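Local structure of ZYG-9 (Caenorhabditis elegans, 2OF3) at residues R14-E17 with E18-K22; T123-S126 with Q127-S131; W91-L94 with R95-E98; L82-S85 with D86-L89; L166-T169 with P170-L173. The protein organizes microtubules and spindle poles during meiosis and mitosis in the one-cell embryo, and is required for default nucleus positioning in oocytes. All coordinates share one frame; numbering follows the deposited sequence.

Contact 1: residues R14-E17 with E18-K22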
loop_
_atom_site.group_PDB
_atom_site.type_symbol
_atom_site.label_atom_id
_atom_site.label_comp_id
_atom_site.label_asym_id
_atom_site.label_seq_id
_atom_site.Cartn_x
_atom_site.Cartn_y
_atom_site.Cartn_z
ATOM N N ARG A 14 -2.834 -13.112 -17.106
ATOM C CA ARG A 14 -2.553 -13.408 -15.687
ATOM C C ARG A 14 -3.724 -13.055 -14.801
ATOM O O ARG A 14 -4.054 -13.874 -13.915
ATOM C CB ARG A 14 -1.269 -12.752 -15.174
ATOM C CG ARG A 14 -0.037 -13.243 -15.914
ATOM C CD ARG A 14 1.248 -12.688 -15.208
ATOM N NE ARG A 14 1.412 -11.234 -15.423
ATOM C CZ ARG A 14 1.994 -10.696 -16.477
ATOM N NH1 ARG A 14 2.439 -11.454 -17.488
ATOM N NH2 ARG A 14 2.080 -9.389 -16.560
ATOM N N ILE A 15 -4.355 -11.890 -15.024
ATOM C CA ILE A 15 -5.541 -11.484 -14.267
ATOM C C ILE A 15 -6.690 -12.477 -14.491
ATOM O O ILE A 15 -7.346 -12.922 -13.551
ATOM C CB ILE A 15 -6.061 -10.080 -14.634
ATOM C CG1 ILE A 15 -5.010 -8.991 -14.362
ATOM C CG2 ILE A 15 -7.295 -9.740 -13.827
ATOM C CD1 ILE A 15 -4.337 -9.093 -13.014
ATOM N N LYS A 16 -6.929 -12.833 -15.735
ATOM C CA LYS A 16 -7.963 -13.808 -16.040
ATOM C C LYS A 16 -7.703 -15.187 -15.409
ATOM O O LYS A 16 -8.627 -15.763 -14.843
ATOM C CB LYS A 16 -8.084 -13.926 -17.553
ATOM C CG LYS A 16 -8.864 -15.125 -17.961
ATOM C CD LYS A 16 -8.937 -15.186 -19.447
ATOM C CE LYS A 16 -7.918 -16.163 -19.961
ATOM N NZ LYS A 16 -7.952 -16.076 -21.472
ATOM N N GLU A 17 -6.470 -15.711 -15.483
ATOM C CA GLU A 17 -6.129 -17.006 -14.876
ATOM C C GLU A 17 -6.329 -16.982 -13.376
ATOM O O GLU A 17 -6.810 -17.952 -12.835
ATOM C CB GLU A 17 -4.707 -17.426 -15.251
ATOM C CG GLU A 17 -4.607 -17.808 -16.721
ATOM C CD GLU A 17 -3.250 -18.386 -17.167
ATOM O OE1 GLU A 17 -2.287 -18.459 -16.345
ATOM O OE2 GLU A 17 -3.163 -18.744 -18.391
ATOM N N GLU A 18 -6.029 -15.869 -12.699
ATOM C CA GLU A 18 -6.278 -15.754 -11.261
ATOM C C GLU A 18 -7.796 -15.794 -10.962
ATOM O O GLU A 18 -8.252 -16.486 -10.016
ATOM C CB GLU A 18 -5.637 -14.459 -10.659
ATOM C CG GLU A 18 -5.861 -14.437 -9.138
ATOM C CD GLU A 18 -5.074 -13.362 -8.444
ATOM O OE1 GLU A 18 -4.111 -12.875 -9.090
ATOM O OE2 GLU A 18 -5.423 -13.007 -7.259
ATOM N N LYS A 19 -8.579 -15.058 -11.760
ATOM C CA LYS A 19 -10.046 -15.087 -11.584
ATOM C C LYS A 19 -10.645 -16.491 -11.845
ATOM O O LYS A 19 -11.671 -16.883 -11.220
ATOM C CB LYS A 19 -10.738 -14.050 -12.462
ATOM C CG LYS A 19 -10.405 -12.578 -12.132
ATOM C CD LYS A 19 -11.208 -11.733 -13.121
ATOM C CE LYS A 19 -11.016 -10.226 -12.916
ATOM N NZ LYS A 19 -11.588 -9.839 -11.563
ATOM N N GLN A 20 -10.020 -17.232 -12.749
ATOM C CA GLN A 20 -10.371 -18.616 -13.085
ATOM C C GLN A 20 -9.914 -19.615 -12.057
ATOM O O GLN A 20 -10.175 -20.819 -12.233
ATOM C CB GLN A 20 -9.797 -19.036 -14.441
ATOM C CG GLN A 20 -10.544 -18.352 -15.553
ATOM C CD GLN A 20 -9.850 -18.476 -16.861
ATOM O OE1 GLN A 20 -8.665 -18.766 -16.907
ATOM N NE2 GLN A 20 -10.575 -18.219 -17.958
ATOM N N LEU A 21 -9.298 -19.123 -10.972
ATOM C CA LEU A 21 -8.748 -19.945 -9.883
ATOM C C LEU A 21 -7.659 -20.866 -10.378
ATOM O O LEU A 21 -7.506 -21.992 -9.890
ATOM C CB LEU A 21 -9.846 -20.711 -9.102
ATOM C CG LEU A 21 -11.114 -19.936 -8.733
ATOM C CD1 LEU A 21 -12.108 -20.914 -8.016
ATOM C CD2 LEU A 21 -10.794 -18.667 -7.860
ATOM N N LYS A 22 -6.866 -20.368 -11.314
ATOM C CA LYS A 22 -5.776 -21.103 -11.888
ATOM C C LYS A 22 -4.416 -20.485 -11.526
ATOM O O LYS A 22 -3.375 -20.896 -12.045
ATOM C CB LYS A 22 -5.992 -21.183 -13.402
ATOM C CG LYS A 22 -7.013 -22.279 -13.762
ATOM C CD LYS A 22 -7.393 -22.177 -15.240
ATOM C CE LYS A 22 -6.216 -22.441 -16.180
ATOM N NZ LYS A 22 -6.651 -22.924 -17.497
HETATM O O HOH W 1 -2.627 -12.560 -11.433
HETATM O O HOH W 2 -10.277 -18.661 -21.212
HETATM O O HOH W 3 -4.681 -20.940 -18.667
#
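K16 and Q20 meet one helical turn apart at the end of helix 10-19. Among the backbone bonds, K16 O takes the Q20 backbone N at 2.9 Å, and I15 O takes K19 N in the same i to i+4 pattern. E17 O instead receives K22 N at 2.9 Å (154° at the hydrogen), while L21 N turns back to E18 O; with L21 at positive phi (61°), this is a Schellman motif that closes the helix.

The van der Waals contacts use the aliphatic parts of the lysines. The side-chain amide of Q20 lies against the K16 chain, NE2 3.5 Å from K16 CG. I15 and K19 run side by side in one direction, CG2 of I15 3.9 Å from CE of K19, and the K19 ammonium continues to a salt bridge with E128.

Waters bridge several polar groups. One donates to E17 OE2 (2.7 Å) and accepts from K22 NZ (3.0 Å), and E17 OE2 is also bonded to Q13. Another donates to E18 OE1 at 2.8 Å and only weakly to the backbone O of R14. With E17 OE2 and K22 NZ 5.5 Å apart, these opposite charges probably attract through solvent, without direct ion pairing.

Contact 2: residues T123-S126 with Q127-S131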
loop_
_atom_site.group_PDB
_atom_site.type_symbol
_atom_site.label_atom_id
_atom_site.label_comp_id
_atom_site.label_asym_id
_atom_site.label_seq_id
_atom_site.Cartn_x
_atom_site.Cartn_y
_atom_site.Cartn_z
ATOM N N THR A 123 -3.329 3.630 -16.647
ATOM C CA THR A 123 -3.466 2.187 -16.770
ATOM C C THR A 123 -4.367 1.691 -15.645
ATOM O O THR A 123 -4.125 2.015 -14.473
ATOM C CB THR A 123 -2.092 1.514 -16.724
ATOM O OG1 THR A 123 -1.378 1.891 -17.912
ATOM C CG2 THR A 123 -2.224 -0.007 -16.711
ATOM N N PRO A 124 -5.428 0.917 -15.982
ATOM C CA PRO A 124 -6.261 0.431 -14.864
ATOM C C PRO A 124 -5.499 -0.600 -14.001
ATOM O O PRO A 124 -4.714 -1.409 -14.518
ATOM C CB PRO A 124 -7.455 -0.222 -15.555
ATOM C CG PRO A 124 -7.316 0.053 -17.014
ATOM C CD PRO A 124 -5.899 0.434 -17.298
ATOM N N MET A 125 -5.701 -0.552 -12.681
ATOM C CA MET A 125 -5.154 -1.559 -11.776
ATOM C C MET A 125 -6.342 -2.415 -11.318
ATOM O O MET A 125 -7.271 -1.861 -10.748
ATOM C CB MET A 125 -4.514 -0.881 -10.553
ATOM C CG MET A 125 -3.092 -0.510 -10.658
ATOM S SD MET A 125 -2.421 0.005 -9.068
ATOM C CE MET A 125 -1.577 -1.420 -8.484
ATOM N N SER A 126 -6.331 -3.731 -11.592
ATOM C CA SER A 126 -7.389 -4.632 -11.191
ATOM C C SER A 126 -7.432 -4.777 -9.675
ATOM O O SER A 126 -6.464 -4.474 -8.980
ATOM C CB SER A 126 -7.158 -6.009 -11.833
ATOM O OG SER A 126 -5.911 -6.610 -11.374
ATOM N N GLN A 127 -8.539 -5.267 -9.146
ATOM C CA GLN A 127 -8.649 -5.503 -7.723
ATOM C C GLN A 127 -7.557 -6.493 -7.266
ATOM O O GLN A 127 -6.960 -6.338 -6.182
ATOM C CB GLN A 127 -10.043 -6.070 -7.474
ATOM C CG GLN A 127 -10.375 -6.392 -6.039
ATOM C CD GLN A 127 -11.938 -6.339 -5.762
ATOM O OE1 GLN A 127 -12.761 -6.737 -6.634
ATOM N NE2 GLN A 127 -12.328 -5.852 -4.551
ATOM N N GLU A 128 -7.263 -7.475 -8.126
ATOM C CA GLU A 128 -6.249 -8.471 -7.857
ATOM C C GLU A 128 -4.861 -7.857 -7.712
ATOM O O GLU A 128 -4.142 -8.230 -6.806
ATOM C CB GLU A 128 -6.203 -9.528 -8.971
ATOM C CG GLU A 128 -7.465 -10.472 -9.012
ATOM C CD GLU A 128 -8.691 -9.827 -9.614
ATOM O OE1 GLU A 128 -8.641 -8.764 -10.301
ATOM O OE2 GLU A 128 -9.768 -10.394 -9.382
ATOM N N GLU A 129 -4.484 -6.970 -8.632
ATOM C CA GLU A 129 -3.183 -6.300 -8.554
ATOM C C GLU A 129 -3.072 -5.419 -7.325
ATOM O O GLU A 129 -2.025 -5.417 -6.666
ATOM C CB GLU A 129 -2.964 -5.392 -9.735
ATOM C CG GLU A 129 -2.919 -6.095 -11.005
ATOM C CD GLU A 129 -2.916 -5.118 -12.190
ATOM O OE1 GLU A 129 -4.009 -5.058 -12.907
ATOM O OE2 GLU A 129 -1.802 -4.463 -12.341
ATOM N N VAL A 130 -4.124 -4.659 -7.042
ATOM C CA VAL A 130 -4.182 -3.801 -5.845
ATOM C C VAL A 130 -4.012 -4.597 -4.556
ATOM O O VAL A 130 -3.212 -4.245 -3.687
ATOM C CB VAL A 130 -5.496 -2.921 -5.791
ATOM C CG1 VAL A 130 -5.445 -2.000 -4.581
ATOM C CG2 VAL A 130 -5.619 -2.006 -7.011
ATOM N N SER A 131 -4.764 -5.671 -4.431
ATOM C CA SER A 131 -4.791 -6.505 -3.217
ATOM C C SER A 131 -3.509 -7.235 -3.044
ATOM O O SER A 131 -3.122 -7.520 -1.939
ATOM C CB SER A 131 -5.869 -7.594 -3.394
ATOM O OG SER A 131 -6.979 -7.112 -2.710
HETATM O O HOH W 4 -2.086 -2.526 -14.125
#
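The S126 backbone enters helix 127-139 as its N-cap, with V130 N bonded to S126 O at 3.0 Å and 174° at the hydrogen, which closes the first helical turn. S126 and E129 form a capping box. In one direction, S126 OG accepts the E129 amide N at 3.1 Å. In the other, E129 OE1 takes two donors: the S126 amide N at 3.0 Å, nearly straight at 172° but from above the carboxylate plane, and S126 OG at 2.9 Å on the anti lone pair. The serine torsion explains this double role, since OG sits between its own backbone N and carbonyl carbon (chi1 63°), facing both the E129 amide and the carboxylate. The second carboxylate oxygen, E129 OE2, accepts from a water at 2.6 Å that also donates to P124 O, tying the preceding loop to the cap.

Apolar contact is slighter: M125 CB meets V130 CG2 at 3.9 Å beside the box. Around the cap, I15 of helix 10-19 packs on S126 and E129, S85 and D86 of helix 85-95 touch E129, and M125 and V130 pack against helix 146-163.

Contact 3: residues W91-L94 with R95-E98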
loop_
_atom_site.group_PDB
_atom_site.type_symbol
_atom_site.label_atom_id
_atom_site.label_comp_id
_atom_site.label_asym_id
_atom_site.label_seq_id
_atom_site.Cartn_x
_atom_site.Cartn_y
_atom_site.Cartn_z
ATOM N N TRP A 91 7.256 -9.300 -6.715
ATOM C CA TRP A 91 8.662 -9.487 -6.360
ATOM C C TRP A 91 9.105 -8.487 -5.281
ATOM O O TRP A 91 9.796 -8.869 -4.354
ATOM C CB TRP A 91 9.524 -9.367 -7.620
ATOM C CG TRP A 91 10.976 -9.655 -7.327
ATOM C CD1 TRP A 91 11.591 -10.886 -7.329
ATOM C CD2 TRP A 91 11.991 -8.679 -6.935
ATOM N NE1 TRP A 91 12.922 -10.729 -6.987
ATOM C CE2 TRP A 91 13.202 -9.400 -6.743
ATOM C CE3 TRP A 91 11.982 -7.268 -6.737
ATOM C CZ2 TRP A 91 14.434 -8.753 -6.359
ATOM C CZ3 TRP A 91 13.199 -6.614 -6.367
ATOM C CH2 TRP A 91 14.410 -7.378 -6.177
ATOM N N CYS A 92 8.719 -7.218 -5.394
ATOM C CA CYS A 92 8.972 -6.212 -4.373
ATOM C C CYS A 92 8.340 -6.592 -3.025
ATOM O O CYS A 92 8.981 -6.376 -1.995
ATOM C CB CYS A 92 8.461 -4.826 -4.825
ATOM S SG CYS A 92 9.415 -4.086 -6.246
ATOM N N THR A 93 7.135 -7.196 -2.995
ATOM C CA THR A 93 6.571 -7.590 -1.710
ATOM C C THR A 93 7.430 -8.630 -0.993
ATOM O O THR A 93 7.442 -8.659 0.239
ATOM C CB THR A 93 5.086 -8.126 -1.780
ATOM O OG1 THR A 93 5.078 -9.351 -2.525
ATOM C CG2 THR A 93 4.155 -7.132 -2.452
ATOM N N LEU A 94 8.118 -9.503 -1.747
ATOM C CA LEU A 94 9.021 -10.509 -1.170
ATOM C C LEU A 94 10.170 -9.819 -0.428
ATOM O O LEU A 94 10.570 -10.254 0.677
ATOM C CB LEU A 94 9.565 -11.424 -2.270
ATOM C CG LEU A 94 8.603 -12.295 -3.084
ATOM C CD1 LEU A 94 9.412 -13.157 -4.001
ATOM C CD2 LEU A 94 7.754 -13.141 -2.177
ATOM N N ARG A 95 10.667 -8.738 -1.022
ATOM C CA ARG A 95 11.640 -7.850 -0.379
ATOM C C ARG A 95 11.142 -7.149 0.845
ATOM O O ARG A 95 11.943 -6.794 1.685
ATOM C CB ARG A 95 12.202 -6.800 -1.348
ATOM C CG ARG A 95 12.780 -7.382 -2.624
ATOM C CD ARG A 95 13.915 -8.371 -2.313
ATOM N NE ARG A 95 13.660 -9.533 -3.134
ATOM C CZ ARG A 95 13.513 -10.772 -2.708
ATOM N NH1 ARG A 95 13.677 -11.098 -1.467
ATOM N NH2 ARG A 95 13.249 -11.695 -3.588
ATOM N N PHE A 96 9.842 -6.963 1.007
ATOM C CA PHE A 96 9.304 -6.395 2.250
ATOM C C PHE A 96 9.464 -7.279 3.487
ATOM O O PHE A 96 9.302 -6.796 4.606
ATOM C CB PHE A 96 7.817 -5.958 2.092
ATOM C CG PHE A 96 7.605 -4.864 1.072
ATOM C CD1 PHE A 96 8.672 -4.067 0.638
ATOM C CD2 PHE A 96 6.344 -4.632 0.527
ATOM C CE1 PHE A 96 8.495 -3.048 -0.340
ATOM C CE2 PHE A 96 6.131 -3.618 -0.442
ATOM C CZ PHE A 96 7.230 -2.817 -0.880
ATOM N N PHE A 97 9.783 -8.556 3.311
ATOM C CA PHE A 97 9.897 -9.478 4.440
ATOM C C PHE A 97 11.354 -9.639 4.962
ATOM O O PHE A 97 11.589 -10.101 6.077
ATOM C CB PHE A 97 9.249 -10.814 4.064
ATOM C CG PHE A 97 7.747 -10.746 4.102
ATOM C CD1 PHE A 97 7.057 -11.068 5.263
ATOM C CD2 PHE A 97 7.031 -10.280 3.007
ATOM C CE1 PHE A 97 5.685 -10.965 5.345
ATOM C CE2 PHE A 97 5.622 -10.195 3.059
ATOM C CZ PHE A 97 4.947 -10.540 4.238
ATOM N N GLU A 98 12.312 -9.225 4.154
ATOM C CA GLU A 98 13.695 -9.173 4.545
ATOM C C GLU A 98 14.049 -7.875 5.274
ATOM O O GLU A 98 13.407 -6.842 5.097
ATOM C CB GLU A 98 14.490 -9.311 3.277
ATOM C CG GLU A 98 14.235 -10.678 2.728
ATOM C CD GLU A 98 14.446 -10.786 1.251
ATOM O OE1 GLU A 98 14.940 -9.806 0.628
ATOM O OE2 GLU A 98 14.092 -11.871 0.722
HETATM O O HOH W 5 11.224 -12.746 1.308
#
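R95 folds back across W91, four residues earlier on helix 85-95, and lays its chain over one face of the indole. Its CG stands 4.0 Å from the centroid of the six-membered ring and 18° off the normal, a CH-pi contact; NE lies farther along, 3.4 Å from W91 CZ2. Bends at chi2 (-59°) and chi3 carry the chain over the ring, leaving the guanidinium plane 69° from the indole and one guanidinium face against L94 CB.

The backbone donors are only partly served by the regular helical pattern. R95 N reaches W91 O only weakly, and F96 N divides two weak bonds between C92 O and T93 O. F97 N bonds L94 O at 3.2 Å, from well above the carbonyl plane. L94 O also takes a water at 2.7 Å. W91 NE1 is satisfied by L55 O, and T93 OG1 is engaged by K90 O and W26 NE1. R95 and E98 pair as a salt bridge, although the model places their ends too close for its details to be trusted. With an alanine in place of R95, the indole face would probably lose its CH-pi cover.

Bonds of i+3 spacing thus mix with weak i+4 bonds where helix 85-95 passes into the loop before helix 101-120, as is common at helix C-terminal ends, here within the helical repeats of the TOG domain.

Contact 4: residues L82-S85 with D86-L89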
loop_
_atom_site.group_PDB
_atom_site.type_symbol
_atom_site.label_atom_id
_atom_site.label_comp_id
_atom_site.label_asym_id
_atom_site.label_seq_id
_atom_site.Cartn_x
_atom_site.Cartn_y
_atom_site.Cartn_z
ATOM N N LEU A 82 5.386 -1.308 -17.199
ATOM C CA LEU A 82 3.922 -1.340 -17.195
ATOM C C LEU A 82 3.328 -2.730 -17.507
ATOM O O LEU A 82 2.405 -3.190 -16.787
ATOM C CB LEU A 82 3.343 -0.362 -18.233
ATOM C CG LEU A 82 3.258 1.039 -17.696
ATOM C CD1 LEU A 82 3.003 1.900 -18.912
ATOM C CD2 LEU A 82 2.108 1.208 -16.592
ATOM N N SER A 83 3.844 -3.377 -18.566
ATOM C CA SER A 83 3.342 -4.684 -19.015
ATOM C C SER A 83 3.466 -5.717 -17.902
ATOM O O SER A 83 2.659 -6.635 -17.821
ATOM C CB SER A 83 4.169 -5.207 -20.188
ATOM O OG SER A 83 3.908 -4.459 -21.360
ATOM N N ASN A 84 4.479 -5.551 -17.061
ATOM C CA ASN A 84 4.842 -6.518 -16.018
ATOM C C ASN A 84 4.690 -5.984 -14.610
ATOM O O ASN A 84 5.219 -6.568 -13.675
ATOM C CB ASN A 84 6.280 -7.055 -16.286
ATOM C CG ASN A 84 6.332 -7.817 -17.544
ATOM O OD1 ASN A 84 5.796 -8.942 -17.636
ATOM N ND2 ASN A 84 6.872 -7.202 -18.579
ATOM N N SER A 85 3.932 -4.901 -14.461
ATOM C CA SER A 85 3.797 -4.202 -13.184
ATOM C C SER A 85 3.311 -5.121 -12.089
ATOM O O SER A 85 3.827 -5.073 -10.952
ATOM C CB SER A 85 2.853 -3.007 -13.277
ATOM O OG SER A 85 1.467 -3.397 -13.471
ATOM N N ASP A 86 2.345 -5.970 -12.402
ATOM C CA ASP A 86 1.809 -6.887 -11.410
ATOM C C ASP A 86 2.890 -7.841 -10.872
ATOM O O ASP A 86 2.943 -8.101 -9.676
ATOM C CB ASP A 86 0.575 -7.630 -11.987
ATOM C CG ASP A 86 0.900 -8.494 -13.227
ATOM O OD1 ASP A 86 1.511 -7.954 -14.193
ATOM O OD2 ASP A 86 0.534 -9.727 -13.269
ATOM N N LEU A 87 3.768 -8.330 -11.726
ATOM C CA LEU A 87 4.797 -9.310 -11.311
ATOM C C LEU A 87 5.930 -8.626 -10.617
ATOM O O LEU A 87 6.508 -9.186 -9.683
ATOM C CB LEU A 87 5.331 -10.076 -12.533
ATOM C CG LEU A 87 4.254 -10.838 -13.356
ATOM C CD1 LEU A 87 4.873 -11.462 -14.655
ATOM C CD2 LEU A 87 3.610 -11.927 -12.495
ATOM N N LEU A 88 6.256 -7.412 -11.061
ATOM C CA LEU A 88 7.345 -6.648 -10.420
ATOM C C LEU A 88 6.951 -6.218 -9.049
ATOM O O LEU A 88 7.754 -6.350 -8.124
ATOM C CB LEU A 88 7.753 -5.457 -11.281
ATOM C CG LEU A 88 8.412 -5.831 -12.615
ATOM C CD1 LEU A 88 8.672 -4.550 -13.394
ATOM C CD2 LEU A 88 9.689 -6.729 -12.477
ATOM N N LEU A 89 5.707 -5.770 -8.863
ATOM C CA LEU A 89 5.243 -5.394 -7.541
ATOM C C LEU A 89 5.189 -6.597 -6.618
ATOM O O LEU A 89 5.558 -6.478 -5.443
ATOM C CB LEU A 89 3.901 -4.625 -7.608
ATOM C CG LEU A 89 4.007 -3.246 -8.313
ATOM C CD1 LEU A 89 2.578 -2.736 -8.529
ATOM C CD2 LEU A 89 4.797 -2.217 -7.481
#
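N84 O is gripped by two amides of the following turn: L88 N at 2.9 Å, almost in line with the carbonyl (C=O...N angle 166°), and L87 N at 3.0 Å, a weak bond bent to 125° at the hydrogen. N84 is the N-cap residue of helix 85-95, at the corner where helix 78-83 of the TOG domain gives way to it, yet its side chain makes no capping bond. Its ND2 donates instead to S80 O and to S6 OG, which turns the amide back over the preceding helix.

S85 O continues the helical pattern by accepting L89 N at 2.9 Å. The S85 hydroxyl stands between its backbone N and carbonyl carbon (chi1 69°), where its partner is K11 NZ. D86 adopts the same first torsion, and its carboxylate serves R14, OD2 forming a salt bridge with NE. Two neighbouring side chains at the start of the helix thus reach for basic residues of helix 10-19, and the carboxylate probably also suits the positive end of the helix dipole.

The leucines pack their carbons against these carbonyls. L88 CG lies 3.4 Å from N84 O, and its side chain meets I114 of helix 101-120. L89, which packs on F133, brings CG to 3.2 Å from S85 O. Across the first turn, L87 CD1 touches N84 OD1 at 4.0 Å.

Contact 5: residues L166-T169 with P170-L173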
loop_
_atom_site.group_PDB
_atom_site.type_symbol
_atom_site.label_atom_id
_atom_site.label_comp_id
_atom_site.label_asym_id
_atom_site.label_seq_id
_atom_site.Cartn_x
_atom_site.Cartn_y
_atom_site.Cartn_z
ATOM N N LEU A 166 -12.206 5.146 -1.716
ATOM C CA LEU A 166 -13.163 4.106 -1.391
ATOM C C LEU A 166 -12.579 2.720 -1.450
ATOM O O LEU A 166 -12.908 1.889 -0.630
ATOM C CB LEU A 166 -14.440 4.227 -2.263
ATOM C CG LEU A 166 -15.507 3.121 -2.088
ATOM C CD1 LEU A 166 -16.117 3.101 -0.660
ATOM C CD2 LEU A 166 -16.612 3.278 -3.136
ATOM N N LYS A 167 -11.737 2.431 -2.429
ATOM C CA LYS A 167 -11.139 1.095 -2.495
ATOM C C LYS A 167 -9.870 0.958 -1.648
ATOM O O LYS A 167 -9.511 -0.149 -1.310
ATOM C CB LYS A 167 -10.783 0.696 -3.942
ATOM C CG LYS A 167 -11.957 0.486 -4.902
ATOM C CD LYS A 167 -12.743 -0.791 -4.599
ATOM C CE LYS A 167 -13.845 -1.097 -5.694
ATOM N NZ LYS A 167 -13.345 -0.781 -7.113
ATOM N N MET A 168 -9.175 2.059 -1.324
ATOM C CA MET A 168 -8.005 2.017 -0.440
ATOM C C MET A 168 -8.353 1.828 1.034
ATOM O O MET A 168 -7.651 1.128 1.763
ATOM C CB MET A 168 -7.180 3.305 -0.609
ATOM C CG MET A 168 -6.296 3.399 -1.934
ATOM S SD MET A 168 -4.942 2.212 -2.155
ATOM C CE MET A 168 -3.779 2.944 -1.044
ATOM N N THR A 169 -9.445 2.443 1.477
ATOM C CA THR A 169 -9.752 2.565 2.917
ATOM C C THR A 169 -9.939 1.244 3.613
ATOM O O THR A 169 -9.429 1.093 4.721
ATOM C CB THR A 169 -10.918 3.529 3.154
ATOM O OG1 THR A 169 -10.524 4.803 2.655
ATOM C CG2 THR A 169 -11.306 3.665 4.668
ATOM N N PRO A 170 -10.643 0.261 2.991
ATOM C CA PRO A 170 -10.762 -1.067 3.646
ATOM C C PRO A 170 -9.395 -1.716 4.010
ATOM O O PRO A 170 -9.262 -2.383 5.070
ATOM C CB PRO A 170 -11.495 -1.919 2.569
ATOM C CG PRO A 170 -12.241 -0.938 1.725
ATOM C CD PRO A 170 -11.404 0.327 1.713
ATOM N N MET A 171 -8.374 -1.528 3.162
ATOM C CA MET A 171 -7.034 -2.081 3.419
ATOM C C MET A 171 -6.360 -1.257 4.518
ATOM O O MET A 171 -5.659 -1.814 5.357
ATOM C CB MET A 171 -6.199 -2.035 2.126
ATOM C CG MET A 171 -6.622 -3.167 1.069
ATOM S SD MET A 171 -5.788 -3.194 -0.512
ATOM C CE MET A 171 -6.166 -1.629 -1.115
ATOM N N LEU A 172 -6.555 0.069 4.495
ATOM C CA LEU A 172 -6.030 0.944 5.553
ATOM C C LEU A 172 -6.696 0.627 6.892
ATOM O O LEU A 172 -5.990 0.563 7.909
ATOM C CB LEU A 172 -6.203 2.411 5.199
ATOM C CG LEU A 172 -5.291 2.879 4.077
ATOM C CD1 LEU A 172 -5.917 4.134 3.540
ATOM C CD2 LEU A 172 -3.842 3.132 4.613
ATOM N N LEU A 173 -8.018 0.363 6.895
ATOM C CA LEU A 173 -8.728 -0.098 8.122
ATOM C C LEU A 173 -8.208 -1.408 8.599
ATOM O O LEU A 173 -7.965 -1.601 9.822
ATOM C CB LEU A 173 -10.285 -0.100 7.965
ATOM C CG LEU A 173 -10.954 1.265 7.727
ATOM C CD1 LEU A 173 -12.424 1.085 7.313
ATOM C CD2 LEU A 173 -10.856 2.247 8.990
#
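Helix 165-174 carries a proline kink, with P170 in its middle and T169 immediately before it. P170 N has no hydrogen to give to the turn before, and its ring carbon CD occupies that place, 3.2 Å from L166 O. M171 N also lacks a bond to K167 O; it donates weakly to M168 O. Regular bonding resumes directly after: L172 N meets M168 O at 3.1 Å, in the carbonyl plane, and L173 N meets T169 O at 2.7 Å with 166° at the hydrogen.

The methyl end of M171 meets the sulfur of M168. M171 CE comes within 4.2 Å of M168 SD, and the bend at M171 chi3 (-59°) swings that methyl back to 3.7 Å from K167 O. The helix belongs to the alpha-solenoid of the TOG domain, wedged between helix 127-139, which receives M171 and L172, and helix 181-198, where Y194 touches M168, T169 and L172.

T169 divides its branches. OG1 bonds P165 O, while CG2, set anti to the backbone N, lies 3.9 Å from L173 CD1. L173 in turn packs on T211 and V212 of helix 208-212. A glycine in place of L173 is likely to open a gap beside T169 CG2 and deprive T211 and V212 of their apolar neighbour. L172 CB also comes within 3.5 Å of T169 O.

Along the chain the order is contact 1, contact 4, contact 3, contact 2, contact 5. Contacts 4 and 3 share helix 85-95, at its start and its end, with centres about 14 Å apart. Contact 1, on helix 10-19, touches both contact 4, through the R14-D86 salt bridge (centres about 16 Å apart), and contact 2, through K19-E128 (centres about 13 Å apart). Contacts 2 and 4 also pack together, their centres about 11 Å apart. Contact 5 joins the group only at V130-M171, its centre about 14 Å from that of contact 2. The N-terminal helix thus bridges the starts of two solenoid helices, joining sequence-distant parts of an all-helical TOG domain.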